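Local coordinates for Lmo2349 protein (Listeria monocytogenes, PDB 4GVO) that probably binds L-cystine or related amino acids outside the cell as the solute-binding component of an ABC transporter, at residues Val73-Lys79 with Ala196-Met201; Gln100-Asp105 with Ile184-Gly190; Val92-Asn96 with Ser239-Tyr243. Residue numbers count along the deposited sequence, not the author numbering.

Interaction 1: Val73-Lys79 with Ala196-Met201; sequences VAHQMEK and AKVYFM. With HIS (histidine), chain E.
Four backbone hydrogen bonds tie 73-79 to the antiparallel 196-201 in the ligand cleft of this family 3 solute-binding protein, which has the two-lobed periplasmic binding protein fold. Val73 and Met201 form a hydrogen-bonded antiparallel pair, CA to CA 5.2 Å: Val73 N donates to Met201 O at 2.8 Å and Met201 N to Val73 O at 3.2 Å. A second bridge centres on Glu78 and Val198, where Tyr199 N reaches Met77 O at 3.0 Å and Lys79 N reaches Lys197 O at 3.1 Å. Between the bridges the register slips by two, because the chain loops out at 74-77, with Gln76 at phi/psi 52/44. Water 1 fills the gap, accepting from His75 N (3.0 Å) and Met77 N (2.9 Å) and donating to Tyr199 O (2.8 Å).

This loop faces the bound histidine. Glu78 N donates to the ligand O at 2.8 Å, while Gln76 O and Glu78 OE2 lie 2.6 and 2.7 Å from the ligand N. Arg83 and Asn128 also bind this amino acid, and Asn128 ND2 holds Glu78 OE1. S-oxy cysteine is also modelled there. Gln76, turned away at CB, sends its amide to Asp35 and Asn95.

Away from the ligand, apolar side chains pack between the segments. Met77 CB meets Met201 SD at 3.6 Å, and Ala74 CB touches Phe200 CE1 at 3.7 Å. At the polar edge Lys79 CE sits over the Tyr199 ring in a CH-pi contact, 4.0 Å from its centroid, and water 3 lies 3.0 Å from Lys79 NZ and 2.5 Å from Tyr199 OH.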
loop_
_atom_site.group_PDB
_atom_site.type_symbol
_atom_site.label_atom_id
_atom_site.label_comp_id
_atom_site.label_asym_id
_atom_site.label_seq_id
_atom_site.Cartn_x
_atom_site.Cartn_y
_atom_site.Cartn_z
ATOM N N VAL A 73 4.279 9.772 -5.978
ATOM C CA VAL A 73 3.255 8.706 -5.845
ATOM C C VAL A 73 2.956 8.535 -4.364
ATOM O O VAL A 73 3.898 8.451 -3.540
ATOM C CB VAL A 73 3.739 7.396 -6.485
ATOM C CG1 VAL A 73 2.843 6.216 -6.101
ATOM C CG2 VAL A 73 3.795 7.552 -8.006
ATOM N N ALA A 74 1.661 8.476 -4.056
ATOM C CA ALA A 74 1.134 8.203 -2.696
ATOM C C ALA A 74 0.148 7.063 -2.764
ATOM O O ALA A 74 -0.952 7.254 -3.264
ATOM C CB ALA A 74 0.436 9.452 -2.153
ATOM N N HIS A 75 0.565 5.862 -2.376
ATOM C CA HIS A 75 -0.295 4.712 -2.383
ATOM C C HIS A 75 0.242 3.650 -1.454
ATOM O O HIS A 75 0.481 2.520 -1.869
ATOM C CB HIS A 75 -0.436 4.154 -3.822
ATOM C CG HIS A 75 -1.622 3.230 -4.023
ATOM N ND1 HIS A 75 -1.756 2.018 -3.400
ATOM C CD2 HIS A 75 -2.759 3.384 -4.817
ATOM C CE1 HIS A 75 -2.938 1.460 -3.780
ATOM N NE2 HIS A 75 -3.528 2.264 -4.660
ATOM N N GLN A 76 0.492 4.019 -0.208
ATOM C CA GLN A 76 1.039 3.067 0.771
ATOM C C GLN A 76 2.290 2.370 0.231
ATOM O O GLN A 76 2.451 1.143 0.366
ATOM C CB GLN A 76 -0.021 2.084 1.209
ATOM C CG GLN A 76 -1.097 2.716 2.088
ATOM C CD GLN A 76 -0.572 3.068 3.461
ATOM O OE1 GLN A 76 -0.025 2.212 4.154
ATOM N NE2 GLN A 76 -0.708 4.334 3.840
ATOM N N MET A 77 3.191 3.135 -0.398
ATOM C CA MET A 77 4.319 2.502 -1.092
ATOM C C MET A 77 5.429 2.094 -0.118
ATOM O O MET A 77 6.044 2.933 0.553
ATOM C CB MET A 77 4.914 3.433 -2.169
ATOM C CG MET A 77 3.891 3.829 -3.241
ATOM S SD MET A 77 3.162 2.460 -4.138
ATOM C CE MET A 77 4.477 2.101 -5.305
ATOM N N GLU A 78 5.691 0.785 -0.106
ATOM C CA GLU A 78 6.747 0.189 0.675
ATOM C C GLU A 78 8.104 0.460 0.095
ATOM O O GLU A 78 8.317 0.315 -1.112
ATOM C CB GLU A 78 6.503 -1.318 0.734
ATOM C CG GLU A 78 5.293 -1.723 1.573
ATOM C CD GLU A 78 4.856 -3.164 1.248
ATOM O OE1 GLU A 78 5.638 -4.101 1.549
ATOM O OE2 GLU A 78 3.774 -3.366 0.668
ATOM N N LYS A 79 9.074 0.793 0.950
ATOM C CA LYS A 79 10.433 0.933 0.500
ATOM C C LYS A 79 11.036 -0.433 0.217
ATOM O O LYS A 79 10.930 -1.333 1.021
ATOM C CB LYS A 79 11.276 1.701 1.497
ATOM C CG LYS A 79 12.688 1.956 0.983
ATOM C CD LYS A 79 13.634 2.417 2.063
ATOM C CE LYS A 79 13.327 3.813 2.506
ATOM N NZ LYS A 79 14.164 4.104 3.697
ATOM N N ALA A 196 8.627 -3.545 5.581
ATOM C CA ALA A 196 8.934 -2.230 5.021
ATOM C C ALA A 196 8.041 -1.154 5.605
ATOM O O ALA A 196 6.846 -1.395 5.911
ATOM C CB ALA A 196 8.810 -2.251 3.514
ATOM N N LYS A 197 8.591 0.038 5.764
ATOM C CA LYS A 197 7.751 1.197 6.061
ATOM C C LYS A 197 7.278 1.844 4.751
ATOM O O LYS A 197 7.776 1.539 3.677
ATOM C CB LYS A 197 8.528 2.180 6.933
ATOM C CG LYS A 197 8.933 1.640 8.299
ATOM C CD LYS A 197 9.664 2.643 9.187
ATOM C CE LYS A 197 10.016 1.971 10.527
ATOM N NZ LYS A 197 10.613 2.941 11.434
ATOM N N VAL A 198 6.323 2.753 4.896
ATOM C CA VAL A 198 5.613 3.411 3.803
ATOM C C VAL A 198 6.106 4.861 3.700
ATOM O O VAL A 198 6.190 5.581 4.713
ATOM C CB VAL A 198 4.101 3.370 4.074
ATOM C CG1 VAL A 198 3.339 4.417 3.229
ATOM C CG2 VAL A 198 3.548 1.949 3.846
ATOM N N TYR A 199 6.413 5.268 2.477
ATOM C CA TYR A 199 6.911 6.568 2.160
ATOM C C TYR A 199 6.290 7.059 0.850
ATOM O O TYR A 199 5.742 6.279 0.087
ATOM C CB TYR A 199 8.426 6.537 1.970
ATOM C CG TYR A 199 9.246 5.957 3.095
ATOM C CD1 TYR A 199 9.429 4.578 3.211
ATOM C CD2 TYR A 199 9.867 6.773 4.014
ATOM C CE1 TYR A 199 10.194 4.028 4.203
ATOM C CE2 TYR A 199 10.608 6.237 5.032
ATOM C CZ TYR A 199 10.780 4.854 5.114
ATOM O OH TYR A 199 11.548 4.320 6.102
ATOM N N PHE A 200 6.460 8.345 0.564
ATOM C CA PHE A 200 6.212 8.861 -0.780
ATOM C C PHE A 200 7.362 8.497 -1.722
ATOM O O PHE A 200 8.508 8.350 -1.284
ATOM C CB PHE A 200 6.017 10.370 -0.763
ATOM C CG PHE A 200 4.880 10.803 0.113
ATOM C CD1 PHE A 200 3.589 10.583 -0.296
ATOM C CD2 PHE A 200 5.090 11.416 1.365
ATOM C CE1 PHE A 200 2.526 10.946 0.475
ATOM C CE2 PHE A 200 4.005 11.744 2.177
ATOM C CZ PHE A 200 2.719 11.542 1.719
ATOM N N MET A 201 7.040 8.363 -3.003
ATOM C CA MET A 201 8.027 8.101 -4.001
ATOM C C MET A 201 8.074 9.228 -4.982
ATOM O O MET A 201 7.026 9.739 -5.394
ATOM C CB MET A 201 7.744 6.780 -4.737
ATOM C CG MET A 201 7.832 5.586 -3.804
ATOM S SD MET A 201 7.555 3.990 -4.608
ATOM C CE MET A 201 8.889 3.964 -5.802
HETATM N N HIS E . 2.045 -1.418 -0.141
HETATM C CA HIS E . 1.988 -1.779 -1.591
HETATM C C HIS E . 3.306 -1.646 -2.278
HETATM O O HIS E . 4.227 -1.060 -1.689
HETATM C CB HIS E . 0.956 -0.922 -2.303
HETATM C CG HIS E . -0.425 -1.499 -2.218
HETATM N ND1 HIS E . -1.048 -1.647 -1.040
HETATM C CD2 HIS E . -1.286 -2.046 -3.199
HETATM C CE1 HIS E . -2.249 -2.243 -1.255
HETATM N NE2 HIS E . -2.386 -2.452 -2.573
HETATM O OXT HIS E . 3.460 -2.138 -3.419
HETATM O O HOH W 1 3.086 6.059 -0.719
HETATM O O HOH W 2 6.513 -4.839 3.883
HETATM O O HOH W 3 13.062 2.343 5.927
#

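Interaction 2: Gln100-Asp105 with Ile184-Gly190; sequences QLTVLD and IKEKVVG
Strands 100-104 and 186-189 pair antiparallel, their axes 4.5 Å apart at closest and their directions 143° apart, a marked twist. Backbone bonds set the register: Val103 pairs with Lys187 through Val103 N to Lys187 O (2.9 Å) and Lys187 N to Val103 O (2.8 Å). Val189 N donates to Leu101 O and Asp105 N to Lys185 O, both at 2.9 Å. Thr102-Val188 and Leu104-Glu186 are non-hydrogen-bonded pairs. Water 4 links Leu101 N (2.9 Å) to Val189 O (2.7 Å).

Side chains close both ends by bonding to backbone: Gln100 NE2 reaches Gly190 O at 2.9 Å, and the extended Lys187 (chi1 p, then t throughout) puts NZ 2.8 Å from Asp105 O, with Asn108 as a further partner.

Apolar contacts gather on the face carrying Leu101, Val103, Lys187 and Val189, where Val103 CG2 meets Val189 CG1 at 3.7 Å and Leu101 CB meets Val189 CG2 at 3.9 Å. Leu104 CD2 touches Ile184 CG2 at 3.8 Å.

The pair belongs to the mixed sheet of the binding-protein fold. Strand 168-170 flanks 100-104 through Gln100 and Thr102, while Thr102 and Glu186 pack on helix 172-180 and Ile184 and Glu186 meet helix 156-162.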
loop_
_atom_site.group_PDB
_atom_site.type_symbol
_atom_site.label_atom_id
_atom_site.label_comp_id
_atom_site.label_asym_id
_atom_site.label_seq_id
_atom_site.Cartn_x
_atom_site.Cartn_y
_atom_site.Cartn_z
ATOM N N GLN A 100 2.050 -10.559 5.650
ATOM C CA GLN A 100 1.871 -11.949 6.000
ATOM C C GLN A 100 1.015 -12.639 4.957
ATOM O O GLN A 100 0.130 -11.999 4.361
ATOM C CB GLN A 100 1.170 -12.116 7.363
ATOM C CG GLN A 100 2.076 -11.805 8.549
ATOM C CD GLN A 100 1.308 -11.697 9.832
ATOM O OE1 GLN A 100 0.744 -10.677 10.116
ATOM N NE2 GLN A 100 1.239 -12.809 10.589
ATOM N N LEU A 101 1.211 -13.936 4.777
ATOM C CA LEU A 101 0.225 -14.735 4.068
ATOM C C LEU A 101 -1.137 -14.512 4.686
ATOM O O LEU A 101 -1.282 -14.372 5.894
ATOM C CB LEU A 101 0.548 -16.201 4.085
ATOM C CG LEU A 101 1.858 -16.647 3.445
ATOM C CD1 LEU A 101 2.039 -18.155 3.591
ATOM C CD2 LEU A 101 1.945 -16.208 1.973
ATOM N N THR A 102 -2.141 -14.476 3.820
ATOM C CA THR A 102 -3.498 -14.183 4.246
ATOM C C THR A 102 -4.394 -15.223 3.565
ATOM O O THR A 102 -4.249 -15.511 2.387
ATOM C CB THR A 102 -3.856 -12.749 3.847
ATOM O OG1 THR A 102 -3.039 -11.842 4.595
ATOM C CG2 THR A 102 -5.335 -12.443 4.145
ATOM N N VAL A 103 -5.283 -15.824 4.352
ATOM C CA VAL A 103 -6.119 -16.933 3.917
ATOM C C VAL A 103 -7.566 -16.730 4.374
ATOM O O VAL A 103 -7.870 -15.839 5.151
ATOM C CB VAL A 103 -5.574 -18.259 4.485
ATOM C CG1 VAL A 103 -4.175 -18.571 3.928
ATOM C CG2 VAL A 103 -5.588 -18.229 6.023
ATOM N N LEU A 104 -8.469 -17.553 3.856
ATOM C CA LEU A 104 -9.828 -17.622 4.440
ATOM C C LEU A 104 -9.747 -17.974 5.922
ATOM O O LEU A 104 -8.924 -18.781 6.343
ATOM C CB LEU A 104 -10.599 -18.696 3.771
ATOM C CG LEU A 104 -11.262 -18.496 2.507
ATOM C CD1 LEU A 104 -12.095 -19.797 2.311
ATOM C CD2 LEU A 104 -12.152 -17.247 2.521
ATOM N N ASP A 105 -10.627 -17.399 6.722
ATOM C CA ASP A 105 -10.571 -17.608 8.154
ATOM C C ASP A 105 -10.675 -19.089 8.536
ATOM O O ASP A 105 -10.071 -19.521 9.520
ATOM C CB ASP A 105 -11.674 -16.803 8.842
ATOM C CG ASP A 105 -11.563 -16.861 10.317
ATOM O OD1 ASP A 105 -10.688 -16.176 10.879
ATOM O OD2 ASP A 105 -12.344 -17.634 10.910
ATOM N N ILE A 184 -16.774 -12.403 3.242
ATOM C CA ILE A 184 -15.570 -13.199 3.068
ATOM C C ILE A 184 -14.625 -12.740 4.182
ATOM O O ILE A 184 -14.088 -11.622 4.108
ATOM C CB ILE A 184 -14.913 -12.979 1.664
ATOM C CG1 ILE A 184 -15.948 -13.203 0.534
ATOM C CG2 ILE A 184 -13.621 -13.839 1.526
ATOM C CD1 ILE A 184 -15.576 -12.515 -0.783
ATOM N N LYS A 185 -14.417 -13.562 5.198
ATOM C CA LYS A 185 -13.442 -13.219 6.278
ATOM C C LYS A 185 -12.082 -13.794 5.967
ATOM O O LYS A 185 -11.936 -14.990 5.681
ATOM C CB LYS A 185 -13.926 -13.758 7.624
ATOM C CG LYS A 185 -15.325 -13.340 8.035
ATOM C CD LYS A 185 -15.524 -11.832 8.152
ATOM C CE LYS A 185 -16.945 -11.581 8.673
ATOM N NZ LYS A 185 -17.221 -10.139 8.872
ATOM N N GLU A 186 -11.082 -12.933 6.069
ATOM C CA GLU A 186 -9.693 -13.302 5.865
ATOM C C GLU A 186 -8.956 -13.215 7.164
ATOM O O GLU A 186 -9.378 -12.563 8.122
ATOM C CB GLU A 186 -9.056 -12.347 4.886
ATOM C CG GLU A 186 -9.646 -12.447 3.492
ATOM C CD GLU A 186 -9.055 -11.448 2.517
ATOM O OE1 GLU A 186 -8.103 -10.746 2.886
ATOM O OE2 GLU A 186 -9.605 -11.279 1.399
ATOM N N LYS A 187 -7.843 -13.921 7.240
ATOM C CA LYS A 187 -6.948 -13.827 8.422
ATOM C C LYS A 187 -5.494 -13.900 7.957
ATOM O O LYS A 187 -5.185 -14.620 7.002
ATOM C CB LYS A 187 -7.277 -14.882 9.481
ATOM C CG LYS A 187 -6.873 -16.281 9.111
ATOM C CD LYS A 187 -7.238 -17.273 10.193
ATOM C CE LYS A 187 -6.920 -18.682 9.728
ATOM N NZ LYS A 187 -7.498 -19.657 10.686
ATOM N N VAL A 188 -4.611 -13.199 8.672
ATOM C CA VAL A 188 -3.169 -13.389 8.474
ATOM C C VAL A 188 -2.727 -14.660 9.186
ATOM O O VAL A 188 -3.285 -15.048 10.241
ATOM C CB VAL A 188 -2.342 -12.152 8.966
ATOM C CG1 VAL A 188 -2.690 -10.926 8.126
ATOM C CG2 VAL A 188 -2.518 -11.881 10.457
ATOM N N VAL A 189 -1.743 -15.332 8.602
ATOM C CA VAL A 189 -1.168 -16.547 9.170
ATOM C C VAL A 189 0.338 -16.464 9.035
ATOM O O VAL A 189 0.865 -15.790 8.159
ATOM C CB VAL A 189 -1.702 -17.843 8.532
ATOM C CG1 VAL A 189 -3.187 -18.020 8.833
ATOM C CG2 VAL A 189 -1.429 -17.907 7.047
ATOM N N GLY A 190 1.051 -17.205 9.860
ATOM C CA GLY A 190 2.458 -17.374 9.638
ATOM C C GLY A 190 3.277 -16.172 10.034
ATOM O O GLY A 190 2.824 -15.232 10.729
HETATM O O HOH W 4 3.029 -15.352 6.555
HETATM O O HOH W 5 -10.557 -13.410 10.407
#

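Interaction 3: Val92-Asn96 with Ser239-Tyr243; sequences VAYNN and SKEQY
Tyr243, the C-terminal residue, gives up 119 Å² of surface to 92-96, far more than any other residue here. Its CA-to-CB bond points toward that segment, and chi1 m with chi2 near -88° lays the ring flat against the backbone of Asn95: Asn95 CA stands over the ring face in a CH-pi contact, 3.8 Å from the centroid and 22° off the normal. The two CA atoms of Asn95 and Tyr243 are 5.5 Å apart. Tyr94 O approaches Tyr243 CD2 at 3.5 Å, Asn95 OD1 comes within 3.4 Å of Tyr243 CE1 (ND2 being hydrogen-bonded to Gln76 OE1), and Ala93 CB lies 4.3 Å from Tyr243 CB. Water 6 joins the backbones, accepting from Tyr243 N (3.0 Å) and donating to Ala93 O (2.8 Å).

In the periplasmic binding protein fold, this contact lays the extreme C-terminus, after helix 225-234, against the start of strand 95-104, which runs past the ligand cleft. The ring also touches Leu226 and Ser230 of that helix and Tyr34, and its hydroxyl is bonded to Tyr238 O.

Asn96, with 57 Å² covered, supplies the direct hydrogen bond between the segments. Its chi1 is m, and OD1 accepts from Lys240 NZ at 2.6 Å while lying 3.4 Å from Tyr243 CD1 at the ring edge. Lys240 reaches it with chi1 m and the rest of its chain all t.

Ala93, 34 Å² covered, directs CB toward the tail and stops 3.8 Å from Tyr243 OXT. The tail folds back on itself, and Lys240 N donates to Tyr243 OH at 3.2 Å.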
loop_
_atom_site.group_PDB
_atom_site.type_symbol
_atom_site.label_atom_id
_atom_site.label_comp_id
_atom_site.label_asym_id
_atom_site.label_seq_id
_atom_site.Cartn_x
_atom_site.Cartn_y
_atom_site.Cartn_z
ATOM N N VAL A 92 10.900 10.469 5.852
ATOM C CA VAL A 92 9.985 10.297 6.972
ATOM C C VAL A 92 8.847 9.337 6.594
ATOM O O VAL A 92 8.052 9.636 5.708
ATOM C CB VAL A 92 9.445 11.654 7.439
ATOM C CG1 VAL A 92 8.477 11.471 8.603
ATOM C CG2 VAL A 92 10.609 12.610 7.808
ATOM N N ALA A 93 8.739 8.204 7.273
ATOM C CA ALA A 93 7.696 7.220 6.979
ATOM C C ALA A 93 6.358 7.704 7.506
ATOM O O ALA A 93 6.280 8.489 8.496
ATOM C CB ALA A 93 8.052 5.896 7.669
ATOM N N TYR A 94 5.280 7.256 6.873
ATOM C CA TYR A 94 3.963 7.559 7.367
ATOM C C TYR A 94 3.042 6.355 7.608
ATOM O O TYR A 94 1.862 6.520 7.936
ATOM C CB TYR A 94 3.295 8.635 6.527
ATOM C CG TYR A 94 2.892 8.269 5.104
ATOM C CD1 TYR A 94 3.766 8.459 4.034
ATOM C CD2 TYR A 94 1.633 7.739 4.819
ATOM C CE1 TYR A 94 3.393 8.178 2.737
ATOM C CE2 TYR A 94 1.231 7.486 3.531
ATOM C CZ TYR A 94 2.108 7.721 2.473
ATOM O OH TYR A 94 1.776 7.484 1.171
ATOM N N ASN A 95 3.588 5.152 7.523
ATOM C CA ASN A 95 2.876 3.942 7.957
ATOM C C ASN A 95 3.906 2.799 8.045
ATOM O O ASN A 95 5.026 2.946 7.531
ATOM C CB ASN A 95 1.722 3.536 7.013
ATOM C CG ASN A 95 0.688 2.696 7.701
ATOM O OD1 ASN A 95 0.744 2.519 8.938
ATOM N ND2 ASN A 95 -0.241 2.168 6.943
ATOM N N ASN A 96 3.487 1.703 8.646
ATOM C CA ASN A 96 4.155 0.398 8.583
ATOM C C ASN A 96 3.276 -0.536 7.722
ATOM O O ASN A 96 2.070 -0.487 7.835
ATOM C CB ASN A 96 4.151 -0.294 9.975
ATOM C CG ASN A 96 4.921 0.441 10.997
ATOM O OD1 ASN A 96 4.377 0.808 12.036
ATOM N ND2 ASN A 96 6.158 0.713 10.705
ATOM N N SER A 239 -2.828 2.956 14.737
ATOM C CA SER A 239 -2.549 4.367 14.801
ATOM C C SER A 239 -1.378 4.609 15.772
ATOM O O SER A 239 -1.401 4.169 16.935
ATOM C CB SER A 239 -3.793 5.084 15.295
ATOM O OG SER A 239 -3.523 6.416 15.585
ATOM N N LYS A 240 -0.404 5.382 15.304
ATOM C CA LYS A 240 0.793 5.744 16.061
ATOM C C LYS A 240 1.101 7.245 15.906
ATOM O O LYS A 240 0.585 7.926 14.985
ATOM C CB LYS A 240 2.016 4.988 15.548
ATOM C CG LYS A 240 1.866 3.493 15.519
ATOM C CD LYS A 240 3.225 2.905 15.094
ATOM C CE LYS A 240 3.226 1.410 14.866
ATOM N NZ LYS A 240 4.628 0.912 14.591
ATOM N N GLU A 241 1.888 7.785 16.847
ATOM C CA GLU A 241 2.341 9.153 16.751
ATOM C C GLU A 241 3.287 9.353 15.553
ATOM O O GLU A 241 3.279 10.418 14.905
ATOM C CB GLU A 241 2.969 9.575 18.078
ATOM C CG GLU A 241 2.067 9.384 19.293
ATOM C CD GLU A 241 2.695 9.826 20.623
ATOM O OE1 GLU A 241 3.941 9.933 20.723
ATOM O OE2 GLU A 241 1.924 10.040 21.592
ATOM N N GLN A 242 4.074 8.315 15.245
ATOM C CA GLN A 242 5.032 8.372 14.155
ATOM C C GLN A 242 5.308 6.918 13.792
ATOM O O GLN A 242 4.983 6.002 14.548
ATOM C CB GLN A 242 6.347 9.033 14.547
ATOM C CG GLN A 242 7.064 8.288 15.651
ATOM C CD GLN A 242 8.363 8.933 16.021
ATOM O OE1 GLN A 242 8.412 10.109 16.330
ATOM N NE2 GLN A 242 9.424 8.140 16.014
ATOM N N TYR A 243 5.932 6.699 12.643
ATOM C CA TYR A 243 6.144 5.347 12.124
ATOM C C TYR A 243 7.607 5.124 11.858
ATOM O O TYR A 243 7.990 3.963 11.970
ATOM C CB TYR A 243 5.313 5.143 10.855
ATOM C CG TYR A 243 3.814 5.110 11.160
ATOM C CD1 TYR A 243 3.183 3.919 11.498
ATOM C CD2 TYR A 243 3.034 6.261 11.183
ATOM C CE1 TYR A 243 1.862 3.871 11.842
ATOM C CE2 TYR A 243 1.683 6.212 11.506
ATOM C CZ TYR A 243 1.104 5.003 11.849
ATOM O OH TYR A 243 -0.227 4.927 12.190
ATOM O OXT TYR A 243 8.400 6.032 11.470
HETATM O O HOH W 6 7.554 8.576 10.937
#

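Strand 95-104 connects all three contacts: interaction 3 uses its start, interaction 2 its far end, and interaction 1 uses its neighbour, strand 191-202, through 196-201. Interactions 1 and 3 touch, with centres about 11 Å apart. Gln76 OE1 and Asn95 ND2 are 2.8 Å apart, Val198 O and Tyr94 N 2.9 Å, both probable hydrogen bonds, while Lys197 NZ comes to 2.9 Å from Tyr243 O. Interaction 2 does not touch interaction 1: centres about 23 Å apart, nearest atoms about 8 Å. Only interaction 1 supplies ligand-pocket residues; the Asn95 side chain lies about 8 Å, and that of Glu186 about 11 Å, from the bound histidine.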